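Local coordinates for protein ABC-type amino acid transport system, permease component (PDB 4YMU) that probably moves amino acids across the cell membrane as the transmembrane permease of an ABC transporter and binds arginine between its helices, at residues Thr22-Val30 / Phe153-Val163; Tyr58-Leu67 / Ala94-Glu105. All coordinates share one frame; numbering follows the deposited sequence.

Two helix crossings, their centres 14 Å apart, both touch one bound arginine (chain I), on whose pocket helices 87-112 and 129-160 converge. In contact 2, Leu67 and Asn98 hold the two ends of the ligand, its carboxylate and its guanidinium. Contact 1 supplies Glu159 for the ligand's amino group, and Met156 beside the guanidinium. Leu95 joins the two contacts: its CD1 packs 3.5 Å from Leu25 CD1, and its carbonyl O lies 3.3 Å from Met156 CE. Contact 1 thus sets helix 129-160 against helix 12-44, and contact 2 sets helix 87-112 against helix 49-63, with Leu67, the first residue of helix 67-75, added beyond the loop.

Contact 1: Thr22-Val30 / Phe153-Val163. With ARG (arginine), chain J; ARG (arginine), chain I.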
loop_
_atom_site.group_PDB
_atom_site.type_symbol
_atom_site.label_atom_id
_atom_site.label_comp_id
_atom_site.label_asym_id
_atom_site.label_seq_id
_atom_site.Cartn_x
_atom_site.Cartn_y
_atom_site.Cartn_z
ATOM N N THR C 22 7.658 -34.472 -9.810
ATOM C CA THR C 22 7.796 -33.135 -9.245
ATOM C C THR C 22 6.428 -32.657 -8.759
ATOM O O THR C 22 6.309 -32.148 -7.646
ATOM C CB THR C 22 8.393 -32.133 -10.238
ATOM O OG1 THR C 22 9.791 -32.401 -10.412
ATOM C CG2 THR C 22 8.218 -30.705 -9.716
ATOM N N LEU C 23 5.400 -32.876 -9.580
ATOM C CA LEU C 23 4.011 -32.557 -9.227
ATOM C C LEU C 23 3.579 -33.251 -7.936
ATOM O O LEU C 23 3.117 -32.598 -6.994
ATOM C CB LEU C 23 3.066 -32.977 -10.356
ATOM C CG LEU C 23 2.649 -31.947 -11.404
ATOM C CD1 LEU C 23 3.825 -31.098 -11.828
ATOM C CD2 LEU C 23 2.053 -32.651 -12.610
ATOM N N LYS C 24 3.707 -34.575 -7.920
ATOM C CA LYS C 24 3.331 -35.405 -6.773
ATOM C C LYS C 24 4.002 -34.950 -5.474
ATOM O O LYS C 24 3.353 -34.810 -4.436
ATOM C CB LYS C 24 3.686 -36.869 -7.068
ATOM C CG LYS C 24 3.534 -37.816 -5.888
ATOM C CD LYS C 24 4.154 -39.183 -6.189
ATOM C CE LYS C 24 3.992 -40.159 -5.019
ATOM N NZ LYS C 24 4.724 -41.461 -5.211
ATOM N N LEU C 25 5.306 -34.712 -5.553
ATOM C CA LEU C 25 6.089 -34.221 -4.426
ATOM C C LEU C 25 5.561 -32.879 -3.886
ATOM O O LEU C 25 5.254 -32.753 -2.695
ATOM C CB LEU C 25 7.549 -34.058 -4.857
ATOM C CG LEU C 25 8.686 -34.284 -3.854
ATOM C CD1 LEU C 25 9.723 -33.184 -4.007
ATOM C CD2 LEU C 25 8.218 -34.394 -2.408
ATOM N N THR C 26 5.460 -31.892 -4.774
ATOM C CA THR C 26 5.147 -30.520 -4.390
ATOM C C THR C 26 3.729 -30.380 -3.846
ATOM O O THR C 26 3.512 -29.744 -2.819
ATOM C CB THR C 26 5.330 -29.554 -5.577
ATOM O OG1 THR C 26 6.551 -29.859 -6.262
ATOM C CG2 THR C 26 5.382 -28.111 -5.099
ATOM N N PHE C 27 2.775 -30.982 -4.546
ATOM C CA PHE C 27 1.396 -31.047 -4.095
ATOM C C PHE C 27 1.276 -31.559 -2.667
ATOM O O PHE C 27 0.718 -30.892 -1.801
ATOM C CB PHE C 27 0.619 -31.993 -4.995
ATOM C CG PHE C 27 -0.619 -31.397 -5.572
ATOM C CD1 PHE C 27 -1.817 -31.445 -4.873
ATOM C CD2 PHE C 27 -0.590 -30.784 -6.820
ATOM C CE1 PHE C 27 -2.969 -30.893 -5.410
ATOM C CE2 PHE C 27 -1.733 -30.228 -7.367
ATOM C CZ PHE C 27 -2.928 -30.284 -6.661
ATOM N N LEU C 28 1.789 -32.754 -2.427
ATOM C CA LEU C 28 1.685 -33.383 -1.113
ATOM C C LEU C 28 2.354 -32.548 -0.018
ATOM O O LEU C 28 1.822 -32.425 1.087
ATOM C CB LEU C 28 2.273 -34.799 -1.154
ATOM C CG LEU C 28 2.244 -35.616 0.140
ATOM C CD1 LEU C 28 0.822 -35.741 0.683
ATOM C CD2 LEU C 28 2.853 -37.005 -0.092
ATOM N N ALA C 29 3.512 -31.972 -0.329
ATOM C CA ALA C 29 4.254 -31.202 0.660
ATOM C C ALA C 29 3.483 -29.939 1.005
ATOM O O ALA C 29 3.162 -29.683 2.175
ATOM C CB ALA C 29 5.634 -30.853 0.138
ATOM N N VAL C 30 3.156 -29.176 -0.035
ATOM C CA VAL C 30 2.416 -27.937 0.120
ATOM C C VAL C 30 1.089 -28.182 0.840
ATOM O O VAL C 30 0.736 -27.425 1.745
ATOM C CB VAL C 30 2.195 -27.239 -1.229
ATOM C CG1 VAL C 30 1.225 -26.085 -1.068
ATOM C CG2 VAL C 30 3.530 -26.736 -1.778
ATOM N N PHE C 153 2.767 -22.483 -3.707
ATOM C CA PHE C 153 2.846 -23.680 -4.526
ATOM C C PHE C 153 3.772 -23.477 -5.717
ATOM O O PHE C 153 4.636 -24.304 -5.979
ATOM C CB PHE C 153 1.450 -24.047 -5.024
ATOM C CG PHE C 153 1.424 -25.207 -5.983
ATOM C CD1 PHE C 153 1.536 -24.998 -7.352
ATOM C CD2 PHE C 153 1.294 -26.507 -5.515
ATOM C CE1 PHE C 153 1.512 -26.065 -8.238
ATOM C CE2 PHE C 153 1.263 -27.577 -6.391
ATOM C CZ PHE C 153 1.374 -27.355 -7.758
ATOM N N ILE C 154 3.591 -22.380 -6.442
ATOM C CA ILE C 154 4.410 -22.131 -7.625
ATOM C C ILE C 154 5.886 -22.074 -7.245
ATOM O O ILE C 154 6.732 -22.650 -7.928
ATOM C CB ILE C 154 3.998 -20.826 -8.347
ATOM C CG1 ILE C 154 2.580 -20.952 -8.919
ATOM C CG2 ILE C 154 4.993 -20.467 -9.446
ATOM C CD1 ILE C 154 2.102 -19.715 -9.642
ATOM N N VAL C 155 6.182 -21.411 -6.132
ATOM C CA VAL C 155 7.551 -21.279 -5.655
ATOM C C VAL C 155 8.116 -22.651 -5.254
ATOM O O VAL C 155 9.285 -22.967 -5.526
ATOM C CB VAL C 155 7.618 -20.333 -4.448
ATOM C CG1 VAL C 155 8.994 -20.370 -3.810
ATOM C CG2 VAL C 155 7.289 -18.925 -4.882
ATOM N N MET C 156 7.273 -23.462 -4.622
ATOM C CA MET C 156 7.678 -24.763 -4.139
ATOM C C MET C 156 7.993 -25.752 -5.258
ATOM O O MET C 156 8.731 -26.696 -5.032
ATOM C CB MET C 156 6.609 -25.331 -3.209
ATOM C CG MET C 156 6.606 -24.694 -1.839
ATOM S SD MET C 156 8.116 -25.057 -0.911
ATOM C CE MET C 156 7.631 -26.623 -0.196
ATOM N N LEU C 157 7.426 -25.544 -6.446
ATOM C CA LEU C 157 7.754 -26.364 -7.614
ATOM C C LEU C 157 9.233 -26.219 -7.901
ATOM O O LEU C 157 9.958 -27.208 -8.030
ATOM C CB LEU C 157 6.955 -25.928 -8.843
ATOM C CG LEU C 157 5.505 -26.411 -8.894
ATOM C CD1 LEU C 157 4.854 -26.006 -10.204
ATOM C CD2 LEU C 157 5.433 -27.924 -8.710
ATOM N N LYS C 158 9.679 -24.980 -8.008
ATOM C CA LYS C 158 11.090 -24.733 -8.192
ATOM C C LYS C 158 11.860 -25.304 -6.999
ATOM O O LYS C 158 12.874 -25.985 -7.171
ATOM C CB LYS C 158 11.353 -23.235 -8.357
ATOM C CG LYS C 158 10.720 -22.652 -9.605
ATOM C CD LYS C 158 11.226 -21.239 -9.899
ATOM C CE LYS C 158 10.762 -20.243 -8.835
ATOM N NZ LYS C 158 11.482 -18.931 -8.945
ATOM N N GLU C 159 11.348 -25.076 -5.797
ATOM C CA GLU C 159 12.064 -25.507 -4.606
ATOM C C GLU C 159 12.307 -27.023 -4.534
ATOM O O GLU C 159 13.348 -27.455 -4.048
ATOM C CB GLU C 159 11.375 -25.006 -3.338
ATOM C CG GLU C 159 11.505 -23.500 -3.122
ATOM C CD GLU C 159 12.934 -23.047 -2.853
ATOM O OE1 GLU C 159 13.762 -23.880 -2.448
ATOM O OE2 GLU C 159 13.237 -21.853 -3.030
ATOM N N SER C 160 11.345 -27.804 -5.025
ATOM C CA SER C 160 11.338 -29.250 -4.889
ATOM C C SER C 160 12.447 -29.913 -5.722
ATOM O O SER C 160 12.838 -31.041 -5.449
ATOM C CB SER C 160 9.984 -29.805 -5.307
ATOM O OG SER C 160 9.835 -29.699 -6.711
ATOM N N ALA C 161 12.977 -29.203 -6.715
ATOM C CA ALA C 161 14.086 -29.714 -7.519
ATOM C C ALA C 161 15.260 -30.146 -6.642
ATOM O O ALA C 161 16.163 -30.848 -7.096
ATOM C CB ALA C 161 14.549 -28.677 -8.522
ATOM N N ILE C 162 15.245 -29.724 -5.383
ATOM C CA ILE C 162 16.361 -29.980 -4.495
ATOM C C ILE C 162 16.368 -31.409 -3.931
ATOM O O ILE C 162 17.361 -31.843 -3.355
ATOM C CB ILE C 162 16.401 -28.962 -3.362
ATOM C CG1 ILE C 162 17.844 -28.718 -2.941
ATOM C CG2 ILE C 162 15.504 -29.384 -2.181
ATOM C CD1 ILE C 162 17.919 -27.947 -1.677
ATOM N N VAL C 163 15.278 -32.148 -4.109
ATOM C CA VAL C 163 15.263 -33.527 -3.653
ATOM C C VAL C 163 15.963 -34.415 -4.683
ATOM O O VAL C 163 16.037 -35.635 -4.520
ATOM C CB VAL C 163 13.838 -34.043 -3.418
ATOM C CG1 VAL C 163 13.100 -33.100 -2.486
ATOM C CG2 VAL C 163 13.098 -34.185 -4.752
HETATM N N ARG J . 15.330 -21.343 -4.678
HETATM C CA ARG J . 14.397 -20.712 -5.607
HETATM C C ARG J . 14.724 -21.068 -7.051
HETATM O O ARG J . 13.881 -20.878 -7.937
HETATM C CB ARG J . 14.409 -19.185 -5.441
HETATM C CG ARG J . 15.680 -18.507 -5.927
HETATM C CD ARG J . 15.693 -17.056 -5.525
HETATM N NE ARG J . 16.781 -16.310 -6.154
HETATM C CZ ARG J . 17.115 -15.063 -5.828
HETATM N NH1 ARG J . 16.444 -14.427 -4.876
HETATM N NH2 ARG J . 18.111 -14.453 -6.452
HETATM O OXT ARG J . 15.833 -21.527 -7.363
HETATM N N ARG I . 15.471 -21.507 -1.257
HETATM C CA ARG I . 15.286 -20.613 -0.112
HETATM C C ARG I . 15.688 -21.271 1.197
HETATM O O ARG I . 15.747 -20.604 2.238
HETATM C CB ARG I . 13.834 -20.162 0.005
HETATM C CG ARG I . 12.868 -21.235 0.432
HETATM C CD ARG I . 11.444 -20.722 0.294
HETATM N NE ARG I . 10.464 -21.623 0.887
HETATM C CZ ARG I . 9.153 -21.510 0.723
HETATM N NH1 ARG I . 8.335 -22.379 1.303
HETATM N NH2 ARG I . 8.660 -20.532 -0.030
HETATM O OXT ARG I . 15.932 -22.477 1.237
#
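Thr26 and Leu157 face each other with CA atoms 5.9 Å apart where helix segments 22-30 and 153-160 cross, their axes 9.2 Å apart at closest and their directions at 127°. Thr26 is the knob, seated among Phe153, Met156, Leu157 and Ser160. Its chi1 of -44° keeps OG1 beside its own N, where it donates to Thr22 O at 2.7 Å, and leaves CG2 anti to N. That methyl presses on the Met156 backbone, CG2 to C 3.5 Å. Thr26 N also donates to Thr22 O, from the opposite face, so this carbonyl carries two bonds. Ser160 OG likewise turns back, to Leu157 O. Around the knob, Val30 CG2 slides past Met156 CB at 3.7 Å, and Leu25 CD1 meets Val163 CG2 tip to tip at 3.6 Å. At the margin, Phe153 turns its edge to the Phe27 face in an offset edge-to-face pair, centroids 5.6 Å apart. Glu159 OE2 receives the amino groups of two bound arginines (chain J and chain I). No clear hydrogen bond crosses: the helices meet through methyls, rings and side-chain carbons, while the charged groups of Glu159 and Lys158 lie away from 22-30, toward the bound arginines and the second subunit.

Contact 2: Tyr58-Leu67 / Ala94-Glu105; sequences YIEVIRGTPL and ALAINSSAYVAE. With ARG (arginine), chain I.
Arg63 and the bound arginine (chain I) sandwich the Tyr102 ring. Arg63 CG stands over one face, 3.8 Å from the ring centroid and 6° off the normal, a CH-pi contact; the ligand's NE lies over the opposite face, offset toward the rim. A bend at chi3 (63°) turns the Arg63 guanidinium nearly upright to the ring, its edge at Tyr102 CD1 and one face over Glu105 CG, whose carboxylate instead pairs with Arg108 and Lys44. With Tyr102 replaced by an alanine, the ligand guanidinium is likely to lose the ring it lies against, and Arg63 CG the face it rests on. Asn98 OD1 accepts from the ligand's NE at 2.8 Å and NH1 at 3.0 Å, gripping that side of the guanidinium from one oxygen. Glu152 also bonds the ligand, and holds Ser99 OG as well. At the ligand's other end Leu67 N donates to OXT at 2.8 Å, with an N-H angle of 162°. Leu67 also packs on Asn98, CD2 to CB 3.8 Å. Behind this shell, Ile62 CG2 touches Asn98 CA and Ala101 CB, each at 3.6 Å, and Ala101 is a knob among Tyr58, Ile59, Ile62 and Arg63. Tyr58 OH donates to Ser100 OG, which lies at the ring edge in its plane; the modelled distance is very short, so its length is doubtful. Lys158 of the second subunit donates to Arg63 O. The result is an arginine-binding pocket in the membrane helices, completed by Glu159 and Lys158 of the second subunit and consistent with a substrate site of a HisMQ-type ABC permease.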
loop_
_atom_site.group_PDB
_atom_site.type_symbol
_atom_site.label_atom_id
_atom_site.label_comp_id
_atom_site.label_asym_id
_atom_site.label_seq_id
_atom_site.Cartn_x
_atom_site.Cartn_y
_atom_site.Cartn_z
ATOM N N TYR C 58 9.818 -21.750 15.895
ATOM C CA TYR C 58 9.674 -22.657 14.762
ATOM C C TYR C 58 9.736 -21.893 13.448
ATOM O O TYR C 58 10.613 -22.145 12.606
ATOM C CB TYR C 58 8.341 -23.392 14.882
ATOM C CG TYR C 58 7.991 -24.330 13.746
ATOM C CD1 TYR C 58 8.268 -25.688 13.824
ATOM C CD2 TYR C 58 7.338 -23.868 12.617
ATOM C CE1 TYR C 58 7.919 -26.551 12.792
ATOM C CE2 TYR C 58 6.989 -24.719 11.585
ATOM C CZ TYR C 58 7.279 -26.057 11.676
ATOM O OH TYR C 58 6.929 -26.895 10.644
ATOM N N ILE C 59 8.795 -20.958 13.287
ATOM C CA ILE C 59 8.689 -20.124 12.087
ATOM C C ILE C 59 9.993 -19.407 11.743
ATOM O O ILE C 59 10.505 -19.512 10.619
ATOM C CB ILE C 59 7.565 -19.090 12.257
ATOM C CG1 ILE C 59 6.218 -19.810 12.342
ATOM C CG2 ILE C 59 7.572 -18.083 11.111
ATOM C CD1 ILE C 59 5.080 -18.925 12.732
ATOM N N GLU C 60 10.534 -18.705 12.730
ATOM C CA GLU C 60 11.735 -17.905 12.556
ATOM C C GLU C 60 12.913 -18.769 12.122
ATOM O O GLU C 60 13.601 -18.471 11.141
ATOM C CB GLU C 60 12.051 -17.218 13.888
ATOM C CG GLU C 60 12.945 -15.993 13.808
ATOM C CD GLU C 60 12.870 -15.139 15.066
ATOM O OE1 GLU C 60 12.419 -15.659 16.115
ATOM O OE2 GLU C 60 13.269 -13.953 15.010
ATOM N N VAL C 61 13.106 -19.878 12.833
ATOM C CA VAL C 61 14.231 -20.769 12.583
ATOM C C VAL C 61 14.120 -21.386 11.203
ATOM O O VAL C 61 15.091 -21.405 10.458
ATOM C CB VAL C 61 14.369 -21.851 13.671
ATOM C CG1 VAL C 61 15.249 -22.982 13.178
ATOM C CG2 VAL C 61 14.948 -21.240 14.940
ATOM N N ILE C 62 12.939 -21.889 10.862
ATOM C CA ILE C 62 12.751 -22.519 9.560
ATOM C C ILE C 62 12.897 -21.558 8.373
ATOM O O ILE C 62 13.515 -21.900 7.359
ATOM C CB ILE C 62 11.435 -23.277 9.514
ATOM C CG1 ILE C 62 11.523 -24.446 10.486
ATOM C CG2 ILE C 62 11.160 -23.790 8.116
ATOM C CD1 ILE C 62 10.261 -25.140 10.637
ATOM N N ARG C 63 12.358 -20.348 8.497
ATOM C CA ARG C 63 12.466 -19.402 7.403
ATOM C C ARG C 63 13.862 -18.799 7.348
ATOM O O ARG C 63 14.333 -18.396 6.274
ATOM C CB ARG C 63 11.412 -18.300 7.547
ATOM C CG ARG C 63 9.976 -18.806 7.492
ATOM C CD ARG C 63 8.983 -17.669 7.648
ATOM N NE ARG C 63 9.064 -16.706 6.560
ATOM C CZ ARG C 63 9.235 -15.402 6.748
ATOM N NH1 ARG C 63 9.345 -14.934 7.986
ATOM N NH2 ARG C 63 9.310 -14.575 5.705
ATOM N N GLY C 64 14.537 -18.765 8.495
ATOM C CA GLY C 64 15.832 -18.114 8.571
ATOM C C GLY C 64 16.983 -19.057 8.290
ATOM O O GLY C 64 18.153 -18.711 8.520
ATOM N N THR C 65 16.654 -20.229 7.742
ATOM C CA THR C 65 17.613 -21.321 7.588
ATOM C C THR C 65 17.368 -22.091 6.268
ATOM O O THR C 65 16.223 -22.285 5.861
ATOM C CB THR C 65 17.521 -22.226 8.850
ATOM O OG1 THR C 65 18.827 -22.596 9.290
ATOM C CG2 THR C 65 16.633 -23.432 8.632
ATOM N N PRO C 66 18.442 -22.501 5.571
ATOM C CA PRO C 66 18.281 -23.047 4.210
ATOM C C PRO C 66 17.472 -24.349 4.119
ATOM O O PRO C 66 17.573 -25.219 5.004
ATOM C CB PRO C 66 19.727 -23.287 3.749
ATOM C CG PRO C 66 20.555 -22.375 4.588
ATOM C CD PRO C 66 19.865 -22.368 5.931
ATOM N N LEU C 67 16.665 -24.462 3.060
ATOM C CA LEU C 67 15.873 -25.668 2.797
ATOM C C LEU C 67 16.793 -26.893 2.653
ATOM O O LEU C 67 16.450 -27.975 3.110
ATOM C CB LEU C 67 15.068 -25.498 1.506
ATOM C CG LEU C 67 13.735 -26.226 1.272
ATOM C CD1 LEU C 67 13.617 -26.678 -0.177
ATOM C CD2 LEU C 67 13.449 -27.363 2.232
ATOM N N ALA C 94 10.568 -32.542 4.560
ATOM C CA ALA C 94 11.375 -31.342 4.608
ATOM C C ALA C 94 10.611 -30.175 3.980
ATOM O O ALA C 94 10.480 -29.106 4.584
ATOM C CB ALA C 94 12.700 -31.574 3.910
ATOM N N LEU C 95 10.107 -30.402 2.769
ATOM C CA LEU C 95 9.344 -29.412 2.031
ATOM C C LEU C 95 8.078 -28.992 2.789
ATOM O O LEU C 95 7.778 -27.808 2.875
ATOM C CB LEU C 95 8.965 -29.957 0.658
ATOM C CG LEU C 95 10.090 -30.152 -0.342
ATOM C CD1 LEU C 95 9.509 -30.510 -1.688
ATOM C CD2 LEU C 95 10.914 -28.890 -0.448
ATOM N N ALA C 96 7.345 -29.958 3.336
ATOM C CA ALA C 96 6.144 -29.648 4.100
ATOM C C ALA C 96 6.457 -28.810 5.334
ATOM O O ALA C 96 5.664 -27.956 5.720
ATOM C CB ALA C 96 5.387 -30.906 4.484
ATOM N N ILE C 97 7.591 -29.070 5.974
ATOM C CA ILE C 97 7.962 -28.289 7.157
ATOM C C ILE C 97 8.324 -26.851 6.757
ATOM O O ILE C 97 7.780 -25.864 7.312
ATOM C CB ILE C 97 9.098 -28.978 7.950
ATOM C CG1 ILE C 97 8.533 -30.088 8.850
ATOM C CG2 ILE C 97 9.876 -27.990 8.782
ATOM C CD1 ILE C 97 9.586 -31.152 9.233
ATOM N N ASN C 98 9.225 -26.736 5.783
ATOM C CA ASN C 98 9.637 -25.432 5.263
ATOM C C ASN C 98 8.401 -24.583 4.883
ATOM O O ASN C 98 8.188 -23.444 5.372
ATOM C CB ASN C 98 10.563 -25.663 4.065
ATOM C CG ASN C 98 11.143 -24.380 3.499
ATOM O OD1 ASN C 98 10.707 -23.904 2.451
ATOM N ND2 ASN C 98 12.133 -23.814 4.182
ATOM N N SER C 99 7.557 -25.196 4.059
ATOM C CA SER C 99 6.326 -24.595 3.617
ATOM C C SER C 99 5.440 -24.266 4.801
ATOM O O SER C 99 4.720 -23.288 4.756
ATOM C CB SER C 99 5.573 -25.506 2.650
ATOM O OG SER C 99 4.404 -24.854 2.170
ATOM N N SER C 100 5.475 -25.076 5.853
ATOM C CA SER C 100 4.598 -24.813 6.991
ATOM C C SER C 100 4.972 -23.469 7.598
ATOM O O SER C 100 4.099 -22.659 7.936
ATOM C CB SER C 100 4.688 -25.905 8.057
ATOM O OG SER C 100 5.822 -25.711 8.882
ATOM N N ALA C 101 6.271 -23.222 7.730
ATOM C CA ALA C 101 6.681 -21.934 8.275
ATOM C C ALA C 101 6.206 -20.772 7.381
ATOM O O ALA C 101 5.547 -19.797 7.852
ATOM C CB ALA C 101 8.176 -21.887 8.466
ATOM N N TYR C 102 6.532 -20.864 6.092
ATOM C CA TYR C 102 6.164 -19.759 5.198
ATOM C C TYR C 102 4.643 -19.533 5.146
ATOM O O TYR C 102 4.176 -18.391 5.099
ATOM C CB TYR C 102 6.769 -19.949 3.806
ATOM C CG TYR C 102 8.273 -19.756 3.795
ATOM C CD1 TYR C 102 8.832 -18.503 3.570
ATOM C CD2 TYR C 102 9.137 -20.829 4.029
ATOM C CE1 TYR C 102 10.211 -18.322 3.564
ATOM C CE2 TYR C 102 10.516 -20.663 4.025
ATOM C CZ TYR C 102 11.054 -19.412 3.792
ATOM O OH TYR C 102 12.426 -19.236 3.790
ATOM N N VAL C 103 3.882 -20.623 5.189
ATOM C CA VAL C 103 2.424 -20.570 5.184
ATOM C C VAL C 103 1.855 -19.937 6.456
ATOM O O VAL C 103 0.904 -19.143 6.397
ATOM C CB VAL C 103 1.812 -21.953 4.923
ATOM C CG1 VAL C 103 0.349 -22.009 5.372
ATOM C CG2 VAL C 103 1.946 -22.300 3.448
ATOM N N ALA C 104 2.444 -20.279 7.597
ATOM C CA ALA C 104 2.075 -19.638 8.852
ATOM C C ALA C 104 2.196 -18.109 8.728
ATOM O O ALA C 104 1.267 -17.349 9.107
ATOM C CB ALA C 104 2.955 -20.155 9.983
ATOM N N GLU C 105 3.326 -17.655 8.178
ATOM C CA GLU C 105 3.476 -16.213 7.975
ATOM C C GLU C 105 2.430 -15.646 7.029
ATOM O O GLU C 105 1.863 -14.574 7.282
ATOM C CB GLU C 105 4.863 -15.844 7.463
ATOM C CG GLU C 105 5.683 -15.164 8.513
ATOM C CD GLU C 105 4.874 -14.138 9.271
ATOM O OE1 GLU C 105 4.617 -13.033 8.714
ATOM O OE2 GLU C 105 4.473 -14.463 10.420
HETATM N N ARG I . 15.471 -21.507 -1.257
HETATM C CA ARG I . 15.286 -20.613 -0.112
HETATM C C ARG I . 15.688 -21.271 1.197
HETATM O O ARG I . 15.747 -20.604 2.238
HETATM C CB ARG I . 13.834 -20.162 0.005
HETATM C CG ARG I . 12.868 -21.235 0.432
HETATM C CD ARG I . 11.444 -20.722 0.294
HETATM N NE ARG I . 10.464 -21.623 0.887
HETATM C CZ ARG I . 9.153 -21.510 0.723
HETATM N NH1 ARG I . 8.335 -22.379 1.303
HETATM N NH2 ARG I . 8.660 -20.532 -0.030
HETATM O OXT ARG I . 15.932 -22.477 1.237
#